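Local coordinates for periplasmic binding protein (Agrobacterium tumefaciens str. B6, PDB 5L9G) that binds the opine mannopine and, as a periplasmic binding protein of an ABC transport system, probably delivers it for uptake into the bacterium, at residues 126-131 with 238-243; 278-283 with 296-301; 43-48 with 267-272. All blocks are in the same frame, centred on the assembly; numbering follows the deposited sequence.

In the fold
Contact 1 is separate from the other two, while contacts 2 and 3 touch. In this periplasmic binding protein the side chain of Pro283, in contact 2, is about 9 Å from the bound mannopine, and that of Tyr242, in contact 1, about 12 Å. Contacts 2 and 3 have centres 17 Å apart, and helix 276-279 follows helix 263-273 in the chain. They meet at Tyr278, whose OH lies 2.7 Å from Glu272 OE2, a probable hydrogen bond, and whose ring packs on Pro43 and Ala44. The centre of contact 1 is 29 Å from that of contact 2 and 39 Å from that of contact 3, across the chain's centre from the latter. Strand 240-256 leads from contact 1 toward helix 263-273.

Contact 1 of 3, residues 126-131 with 238-243; sequences AWNKKT and ANFAYT
Trp127 has CG lodged between its backbone N and carbonyl carbon (chi1 76°), a torsion that folds the indole back over the neighbouring strand, where Ala241 CB sits 3.8 Å from the centroid of the six-membered ring, a CH-pi contact over one face. Phe240, with CG beside its own N (chi1 -87°), turns its ring face against Asn128 instead: Asn128 CA lies 3.6 Å from the ring centroid, almost on the ring normal. These two rings occupy opposite faces of an antiparallel pair, whose strand axes run at 154°. Trp127 and Ala241 form its hydrogen-bonded pair, with Trp127 N to Ala241 O at 2.8 Å and Ala241 N to Trp127 O at 3.0 Å, both nearly straight. Beyond it Lys129 N donates, at 2.8 Å, to the carbonyl O of Asn239, the residue at the centre of an inverse gamma turn. Asn128 is the N-cap of the helix that follows, its OD1 accepting from Lys130 N at 2.9 Å, while its ND2 bonds Val220 O. The indole NE1 is held by Gly133 O. Two amides at the helix start, Lys129 N and Lys130 N, thus have acceptors in Asn239 O and Asn128 OD1, while the Trp127 face covers the Ala241 methyl and the Phe240 face the CA of Asn128.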
loop_
_atom_site.group_PDB
_atom_site.type_symbol
_atom_site.label_atom_id
_atom_site.label_comp_id
_atom_site.label_asym_id
_atom_site.label_seq_id
_atom_site.Cartn_x
_atom_site.Cartn_y
_atom_site.Cartn_z
ATOM N N ALA A 126 6.780 11.012 6.899
ATOM C CA ALA A 126 8.235 11.199 6.804
ATOM C C ALA A 126 8.473 12.691 6.654
ATOM O O ALA A 126 7.654 13.383 6.040
ATOM C CB ALA A 126 8.801 10.469 5.583
ATOM N N TRP A 127 9.584 13.189 7.205
ATOM C CA TRP A 127 9.890 14.607 7.094
ATOM C C TRP A 127 11.335 14.854 6.755
ATOM O O TRP A 127 12.217 14.021 7.026
ATOM C CB TRP A 127 9.475 15.379 8.351
ATOM C CG TRP A 127 10.396 15.176 9.522
ATOM C CD1 TRP A 127 11.532 15.879 9.811
ATOM C CD2 TRP A 127 10.288 14.150 10.529
ATOM N NE1 TRP A 127 12.121 15.375 10.956
ATOM C CE2 TRP A 127 11.365 14.329 11.427
ATOM C CE3 TRP A 127 9.350 13.133 10.790
ATOM C CZ2 TRP A 127 11.537 13.520 12.567
ATOM C CZ3 TRP A 127 9.515 12.338 11.919
ATOM C CH2 TRP A 127 10.602 12.523 12.786
ATOM N N ASN A 128 11.567 16.036 6.189
ATOM C CA ASN A 128 12.858 16.481 5.738
ATOM C C ASN A 128 13.645 17.003 6.932
ATOM O O ASN A 128 13.253 18.017 7.539
ATOM C CB ASN A 128 12.635 17.607 4.711
ATOM C CG ASN A 128 13.854 17.976 3.937
ATOM O OD1 ASN A 128 14.990 17.867 4.418
ATOM N ND2 ASN A 128 13.635 18.414 2.705
ATOM N N LYS A 129 14.773 16.328 7.259
ATOM C CA LYS A 129 15.621 16.772 8.381
ATOM C C LYS A 129 16.362 18.099 8.110
ATOM O O LYS A 129 16.714 18.818 9.051
ATOM C CB LYS A 129 16.595 15.661 8.823
ATOM C CG LYS A 129 15.873 14.441 9.406
ATOM C CD LYS A 129 16.810 13.235 9.580
ATOM C CE LYS A 129 17.808 13.407 10.686
ATOM N NZ LYS A 129 18.874 12.381 10.593
ATOM N N LYS A 130 16.567 18.456 6.822
ATOM C CA LYS A 130 17.167 19.746 6.501
ATOM C C LYS A 130 16.161 20.852 6.925
ATOM O O LYS A 130 16.554 21.850 7.518
ATOM C CB LYS A 130 17.496 19.857 5.007
ATOM C CG LYS A 130 18.188 21.177 4.660
ATOM C CD LYS A 130 18.118 21.510 3.177
ATOM C CE LYS A 130 18.176 23.007 2.921
ATOM N NZ LYS A 130 19.337 23.657 3.607
ATOM N N THR A 131 14.850 20.602 6.706
ATOM C CA THR A 131 13.831 21.599 7.048
ATOM C C THR A 131 13.579 21.744 8.555
ATOM O O THR A 131 13.526 22.868 9.038
ATOM C CB THR A 131 12.515 21.298 6.288
ATOM O OG1 THR A 131 12.848 20.998 4.932
ATOM C CG2 THR A 131 11.510 22.471 6.370
ATOM N N ALA A 238 18.901 9.971 1.399
ATOM C CA ALA A 238 17.964 11.058 1.727
ATOM C C ALA A 238 18.071 11.453 3.211
ATOM O O ALA A 238 18.146 10.584 4.071
ATOM C CB ALA A 238 16.534 10.646 1.404
ATOM N N ASN A 239 18.106 12.764 3.489
ATOM C CA ASN A 239 18.212 13.293 4.840
ATOM C C ASN A 239 16.799 13.488 5.411
ATOM O O ASN A 239 16.361 14.625 5.684
ATOM C CB ASN A 239 19.021 14.611 4.864
ATOM C CG ASN A 239 19.353 15.082 6.255
ATOM O OD1 ASN A 239 19.289 14.325 7.220
ATOM N ND2 ASN A 239 19.654 16.362 6.406
ATOM N N PHE A 240 16.080 12.349 5.547
ATOM C CA PHE A 240 14.729 12.299 6.066
ATOM C C PHE A 240 14.643 11.383 7.254
ATOM O O PHE A 240 15.504 10.520 7.468
ATOM C CB PHE A 240 13.746 11.813 4.984
ATOM C CG PHE A 240 13.188 12.907 4.101
ATOM C CD1 PHE A 240 14.037 13.715 3.338
ATOM C CD2 PHE A 240 11.815 13.106 3.996
ATOM C CE1 PHE A 240 13.517 14.719 2.507
ATOM C CE2 PHE A 240 11.298 14.111 3.160
ATOM C CZ PHE A 240 12.153 14.903 2.411
ATOM N N ALA A 241 13.588 11.571 8.025
ATOM C CA ALA A 241 13.281 10.726 9.173
ATOM C C ALA A 241 11.818 10.390 9.056
ATOM O O ALA A 241 11.097 11.029 8.281
ATOM C CB ALA A 241 13.553 11.453 10.480
ATOM N N TYR A 242 11.379 9.369 9.783
ATOM C CA TYR A 242 9.971 8.984 9.756
ATOM C C TYR A 242 9.573 8.351 11.057
ATOM O O TYR A 242 10.430 8.038 11.879
ATOM C CB TYR A 242 9.653 8.074 8.552
ATOM C CG TYR A 242 10.295 6.697 8.600
ATOM C CD1 TYR A 242 11.561 6.480 8.073
ATOM C CD2 TYR A 242 9.594 5.596 9.090
ATOM C CE1 TYR A 242 12.119 5.199 8.023
ATOM C CE2 TYR A 242 10.141 4.305 9.050
ATOM C CZ TYR A 242 11.406 4.109 8.511
ATOM O OH TYR A 242 11.960 2.838 8.471
ATOM N N THR A 243 8.271 8.181 11.247
ATOM C CA THR A 243 7.700 7.554 12.439
ATOM C C THR A 243 6.564 6.623 12.006
ATOM O O THR A 243 5.941 6.842 10.967
ATOM C CB THR A 243 7.177 8.642 13.425
ATOM O OG1 THR A 243 6.588 8.002 14.539
ATOM C CG2 THR A 243 6.118 9.568 12.802
#

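Contact 2 of 3, residues 278-283 with 296-301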
loop_
_atom_site.group_PDB
_atom_site.type_symbol
_atom_site.label_atom_id
_atom_site.label_comp_id
_atom_site.label_asym_id
_atom_site.label_seq_id
_atom_site.Cartn_x
_atom_site.Cartn_y
_atom_site.Cartn_z
ATOM N N TYR A 278 9.566 -18.584 -0.335
ATOM C CA TYR A 278 9.758 -17.383 -1.164
ATOM C C TYR A 278 9.508 -16.140 -0.334
ATOM O O TYR A 278 10.290 -15.190 -0.405
ATOM C CB TYR A 278 8.838 -17.396 -2.396
ATOM C CG TYR A 278 8.987 -18.649 -3.227
ATOM C CD1 TYR A 278 10.134 -18.874 -3.987
ATOM C CD2 TYR A 278 8.007 -19.634 -3.218
ATOM C CE1 TYR A 278 10.297 -20.052 -4.719
ATOM C CE2 TYR A 278 8.147 -20.800 -3.969
ATOM C CZ TYR A 278 9.297 -21.008 -4.711
ATOM O OH TYR A 278 9.452 -22.164 -5.435
ATOM N N GLN A 279 8.409 -16.152 0.455
ATOM C CA GLN A 279 7.992 -15.060 1.342
ATOM C C GLN A 279 9.104 -14.624 2.309
ATOM O O GLN A 279 9.240 -13.427 2.577
ATOM C CB GLN A 279 6.727 -15.480 2.106
ATOM C CG GLN A 279 5.445 -15.308 1.292
ATOM C CD GLN A 279 4.836 -13.947 1.550
ATOM O OE1 GLN A 279 4.533 -13.588 2.693
ATOM N NE2 GLN A 279 4.702 -13.127 0.508
ATOM N N LYS A 280 9.926 -15.580 2.794
ATOM C CA LYS A 280 11.040 -15.303 3.711
ATOM C C LYS A 280 12.055 -14.286 3.141
ATOM O O LYS A 280 12.661 -13.542 3.915
ATOM C CB LYS A 280 11.755 -16.610 4.137
ATOM C CG LYS A 280 12.649 -17.242 3.055
ATOM C CD LYS A 280 13.345 -18.533 3.488
ATOM C CE LYS A 280 14.667 -18.722 2.767
ATOM N NZ LYS A 280 14.513 -18.846 1.294
ATOM N N ASP A 281 12.227 -14.259 1.799
ATOM C CA ASP A 281 13.183 -13.383 1.105
ATOM C C ASP A 281 12.638 -12.018 0.717
ATOM O O ASP A 281 13.417 -11.141 0.321
ATOM C CB ASP A 281 13.750 -14.082 -0.139
ATOM C CG ASP A 281 14.551 -15.312 0.203
ATOM O OD1 ASP A 281 15.435 -15.216 1.082
ATOM O OD2 ASP A 281 14.296 -16.369 -0.406
ATOM N N LEU A 282 11.313 -11.827 0.809
ATOM C CA LEU A 282 10.682 -10.559 0.439
ATOM C C LEU A 282 11.328 -9.309 1.094
ATOM O O LEU A 282 11.545 -8.325 0.366
ATOM C CB LEU A 282 9.165 -10.615 0.704
ATOM C CG LEU A 282 8.308 -9.572 0.004
ATOM C CD1 LEU A 282 8.569 -9.530 -1.517
ATOM C CD2 LEU A 282 6.815 -9.803 0.328
ATOM N N PRO A 283 11.714 -9.316 2.402
ATOM C CA PRO A 283 12.320 -8.103 2.978
ATOM C C PRO A 283 13.854 -8.065 2.963
ATOM O O PRO A 283 14.429 -7.259 3.700
ATOM C CB PRO A 283 11.797 -8.107 4.428
ATOM C CG PRO A 283 11.326 -9.516 4.695
ATOM C CD PRO A 283 11.513 -10.339 3.452
ATOM N N TYR A 296 8.531 -16.242 8.837
ATOM C CA TYR A 296 9.227 -15.760 10.034
ATOM C C TYR A 296 10.044 -16.858 10.714
ATOM O O TYR A 296 11.167 -16.595 11.149
ATOM C CB TYR A 296 8.238 -15.109 11.014
ATOM C CG TYR A 296 7.666 -13.816 10.483
ATOM C CD1 TYR A 296 6.518 -13.810 9.693
ATOM C CD2 TYR A 296 8.303 -12.600 10.718
ATOM C CE1 TYR A 296 6.018 -12.627 9.154
ATOM C CE2 TYR A 296 7.807 -11.411 10.191
ATOM C CZ TYR A 296 6.668 -11.429 9.405
ATOM O OH TYR A 296 6.180 -10.259 8.886
ATOM N N ASP A 297 9.495 -18.095 10.760
ATOM C CA ASP A 297 10.140 -19.278 11.337
ATOM C C ASP A 297 11.373 -19.665 10.511
ATOM O O ASP A 297 12.380 -20.080 11.082
ATOM C CB ASP A 297 9.156 -20.474 11.399
ATOM C CG ASP A 297 7.746 -20.200 11.929
ATOM O OD1 ASP A 297 7.504 -19.081 12.448
ATOM O OD2 ASP A 297 6.884 -21.107 11.823
ATOM N N LEU A 298 11.298 -19.496 9.169
ATOM C CA LEU A 298 12.390 -19.828 8.242
ATOM C C LEU A 298 13.516 -18.797 8.198
ATOM O O LEU A 298 14.687 -19.182 8.147
ATOM C CB LEU A 298 11.870 -20.063 6.808
ATOM C CG LEU A 298 10.908 -21.230 6.555
ATOM C CD1 LEU A 298 10.365 -21.163 5.144
ATOM C CD2 LEU A 298 11.586 -22.591 6.766
ATOM N N ALA A 299 13.167 -17.494 8.177
ATOM C CA ALA A 299 14.139 -16.404 8.047
ATOM C C ALA A 299 14.809 -15.950 9.350
ATOM O O ALA A 299 15.947 -15.474 9.298
ATOM C CB ALA A 299 13.498 -15.221 7.353
ATOM N N LYS A 300 14.098 -16.061 10.497
ATOM C CA LYS A 300 14.556 -15.674 11.845
ATOM C C LYS A 300 15.145 -14.240 11.879
ATOM O O LYS A 300 16.281 -14.053 12.319
ATOM C CB LYS A 300 15.528 -16.727 12.438
ATOM C CG LYS A 300 14.945 -18.138 12.540
ATOM C CD LYS A 300 15.932 -19.129 13.151
ATOM C CE LYS A 300 15.391 -20.540 13.174
ATOM N NZ LYS A 300 15.515 -21.223 11.859
ATOM N N TYR A 301 14.369 -13.242 11.384
ATOM C CA TYR A 301 14.763 -11.828 11.300
ATOM C C TYR A 301 15.298 -11.259 12.620
ATOM O O TYR A 301 14.733 -11.530 13.685
ATOM C CB TYR A 301 13.604 -10.944 10.795
ATOM C CG TYR A 301 12.949 -11.418 9.515
ATOM C CD1 TYR A 301 13.598 -11.296 8.289
ATOM C CD2 TYR A 301 11.656 -11.932 9.522
ATOM C CE1 TYR A 301 12.991 -11.718 7.105
ATOM C CE2 TYR A 301 11.036 -12.350 8.345
ATOM C CZ TYR A 301 11.706 -12.239 7.139
ATOM O OH TYR A 301 11.097 -12.662 5.985
#
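Where helix 276-279 gives way to a type I beta turn from Gln279 to Leu282, the chain meets the C-terminal end of helix 294-299, and Tyr301 links them. Its hydroxyl donates to the carbonyl of Lys280 inside that turn, with Tyr301 OH to Lys280 O at 2.7 Å. The approach is well off the carbonyl direction: the C=O...O angle is 113° and the donor is tilted 35° from the carbonyl plane. The acceptor lies at the edge of the phenol ring, near its plane.

The same end of the ring meets Pro283, whose side chain crosses it at about a right angle, with Pro283 CG 3.7 Å from Tyr301 CE1. One face of the phenol is covered by Ala299, two residues earlier in the chain, whose CB stands 3.4 Å above the plane of the Tyr301 ring, toward its rim. That methyl also faces the other segment, with Ala299 CB 3.9 Å from Lys280 CB. The aliphatic chain of Lys280 passes across Leu298 with Lys280 CD 3.9 Å from Leu298 CB. Its ammonium then leads away to a salt bridge, Lys280 NZ to Asp281 OD2 at 3.0 Å, on the syn side of the carboxylate, and also bonds Glu277 O.

Lys300, the first residue beyond the helix, has positive phi, and the chain changes course there just before Tyr301. Pro290 of strand 289-290 touches both Pro283 and Tyr301. The elements joined are a type I beta turn at the end of one helix and a second helix that is followed by a residue with positive phi, the link between them being a hydrogen bond from a tyrosine hydroxyl to a backbone carbonyl of the turn.

Contact 3 of 3, residues 43-48 with 267-272; sequences PAAKAL and MRFLKE
Leu48 and Glu272 run alongside one another, pointing opposite ways, and Leu48 CD1 lies between Phe269 CA and Glu272 CB, 3.7 Å from each. In Glu272, CG stands anti to the backbone N (chi1 -168°), which puts it 3.9 Å from Ala44 CB; the bend at chi2 (64°) then turns the carboxylate toward Ala47. Leu48 also passes Arg268 in the opposite sense, its CD2 3.6 Å from Arg268 NH1, an oblique contact with the guanidinium. The ring of Phe269 reaches the small residues of helix 30-48. Ala44 CB meets the edge of that ring, near its plane, at 3.9 Å from Phe269 CE1, and Ala45 CB lies 3.7 Å from the same carbon. The segment axes approach to 9.3 Å at 119°. No hydrogen bond joins the two segments, and the carboxylate finds its partners beyond them, Lys275 in a salt bridge with OE1 and Tyr278 at OE2. The helices therefore meet largely through van der Waals contacts, including the methylenes of the glutamate: alanines receive the bulky Phe269, Arg268 lies at the exposed side, and the aliphatic part of Glu272 packs in the middle while its carboxylate is fixed from outside.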
loop_
_atom_site.group_PDB
_atom_site.type_symbol
_atom_site.label_atom_id
_atom_site.label_comp_id
_atom_site.label_asym_id
_atom_site.label_seq_id
_atom_site.Cartn_x
_atom_site.Cartn_y
_atom_site.Cartn_z
ATOM N N PRO A 43 12.132 -16.801 -8.513
ATOM C CA PRO A 43 12.316 -18.173 -7.994
ATOM C C PRO A 43 11.104 -19.091 -8.173
ATOM O O PRO A 43 11.302 -20.263 -8.494
ATOM C CB PRO A 43 12.688 -17.974 -6.519
ATOM C CG PRO A 43 12.831 -16.515 -6.323
ATOM C CD PRO A 43 12.098 -15.823 -7.410
ATOM N N ALA A 44 9.861 -18.567 -8.000
ATOM C CA ALA A 44 8.648 -19.389 -8.187
ATOM C C ALA A 44 8.493 -19.848 -9.642
ATOM O O ALA A 44 8.204 -21.022 -9.880
ATOM C CB ALA A 44 7.400 -18.649 -7.729
ATOM N N ALA A 45 8.716 -18.938 -10.616
ATOM C CA ALA A 45 8.649 -19.288 -12.040
ATOM C C ALA A 45 9.741 -20.300 -12.414
ATOM O O ALA A 45 9.470 -21.178 -13.236
ATOM C CB ALA A 45 8.758 -18.047 -12.910
ATOM N N LYS A 46 10.945 -20.211 -11.775
ATOM C CA LYS A 46 12.066 -21.148 -11.994
ATOM C C LYS A 46 11.658 -22.559 -11.508
ATOM O O LYS A 46 11.840 -23.537 -12.229
ATOM C CB LYS A 46 13.333 -20.671 -11.245
ATOM C CG LYS A 46 14.603 -21.427 -11.651
ATOM C CD LYS A 46 15.577 -21.597 -10.489
ATOM C CE LYS A 46 16.705 -20.594 -10.519
ATOM N NZ LYS A 46 17.753 -20.921 -9.517
ATOM N N ALA A 47 11.060 -22.639 -10.301
ATOM C CA ALA A 47 10.593 -23.889 -9.697
ATOM C C ALA A 47 9.494 -24.576 -10.510
ATOM O O ALA A 47 9.504 -25.811 -10.604
ATOM C CB ALA A 47 10.122 -23.637 -8.278
ATOM N N LEU A 48 8.560 -23.797 -11.110
ATOM C CA LEU A 48 7.471 -24.371 -11.917
ATOM C C LEU A 48 7.880 -24.575 -13.376
ATOM O O LEU A 48 7.106 -25.143 -14.149
ATOM C CB LEU A 48 6.205 -23.499 -11.883
ATOM C CG LEU A 48 5.534 -23.233 -10.548
ATOM C CD1 LEU A 48 4.583 -22.078 -10.680
ATOM C CD2 LEU A 48 4.802 -24.465 -10.030
ATOM N N MET A 267 -2.825 -19.182 -11.825
ATOM C CA MET A 267 -3.281 -19.793 -10.574
ATOM C C MET A 267 -2.135 -20.604 -9.925
ATOM O O MET A 267 -1.869 -20.432 -8.731
ATOM C CB MET A 267 -4.538 -20.662 -10.820
ATOM C CG MET A 267 -5.407 -20.834 -9.605
ATOM S SD MET A 267 -6.386 -19.368 -9.165
ATOM C CE MET A 267 -7.754 -19.548 -10.268
ATOM N N ARG A 268 -1.429 -21.436 -10.731
ATOM C CA ARG A 268 -0.301 -22.266 -10.280
ATOM C C ARG A 268 0.837 -21.372 -9.790
ATOM O O ARG A 268 1.452 -21.660 -8.766
ATOM C CB ARG A 268 0.235 -23.167 -11.416
ATOM C CG ARG A 268 -0.714 -24.229 -11.929
ATOM C CD ARG A 268 0.038 -25.404 -12.557
ATOM N NE ARG A 268 0.931 -24.999 -13.647
ATOM C CZ ARG A 268 2.240 -25.245 -13.688
ATOM N NH1 ARG A 268 2.833 -25.893 -12.692
ATOM N NH2 ARG A 268 2.962 -24.858 -14.731
ATOM N N PHE A 269 1.108 -20.289 -10.533
ATOM C CA PHE A 269 2.174 -19.325 -10.250
ATOM C C PHE A 269 1.912 -18.609 -8.917
ATOM O O PHE A 269 2.791 -18.573 -8.045
ATOM C CB PHE A 269 2.309 -18.349 -11.430
ATOM C CG PHE A 269 3.528 -17.445 -11.453
ATOM C CD1 PHE A 269 4.711 -17.818 -10.812
ATOM C CD2 PHE A 269 3.523 -16.272 -12.193
ATOM C CE1 PHE A 269 5.854 -16.999 -10.875
ATOM C CE2 PHE A 269 4.659 -15.448 -12.242
ATOM C CZ PHE A 269 5.814 -15.816 -11.581
ATOM N N LEU A 270 0.665 -18.137 -8.722
ATOM C CA LEU A 270 0.235 -17.487 -7.479
ATOM C C LEU A 270 0.320 -18.441 -6.279
ATOM O O LEU A 270 0.785 -18.022 -5.225
ATOM C CB LEU A 270 -1.176 -16.891 -7.624
ATOM C CG LEU A 270 -1.789 -16.238 -6.365
ATOM C CD1 LEU A 270 -0.878 -15.172 -5.774
ATOM C CD2 LEU A 270 -3.167 -15.704 -6.649
ATOM N N LYS A 271 -0.083 -19.719 -6.445
ATOM C CA LYS A 271 -0.009 -20.717 -5.364
ATOM C C LYS A 271 1.466 -20.899 -4.956
ATOM O O LYS A 271 1.798 -20.796 -3.771
ATOM C CB LYS A 271 -0.632 -22.065 -5.800
ATOM C CG LYS A 271 -0.694 -23.103 -4.682
ATOM C CD LYS A 271 -1.558 -24.323 -5.050
ATOM C CE LYS A 271 -1.739 -25.232 -3.861
ATOM N NZ LYS A 271 -2.987 -26.039 -3.954
ATOM N N GLU A 272 2.345 -21.096 -5.950
ATOM C CA GLU A 272 3.772 -21.277 -5.709
ATOM C C GLU A 272 4.415 -20.061 -5.016
ATOM O O GLU A 272 5.039 -20.234 -3.976
ATOM C CB GLU A 272 4.509 -21.616 -7.024
ATOM C CG GLU A 272 5.944 -22.113 -6.857
ATOM C CD GLU A 272 6.152 -23.431 -6.128
ATOM O OE1 GLU A 272 5.209 -24.248 -6.075
ATOM O OE2 GLU A 272 7.277 -23.664 -5.636
#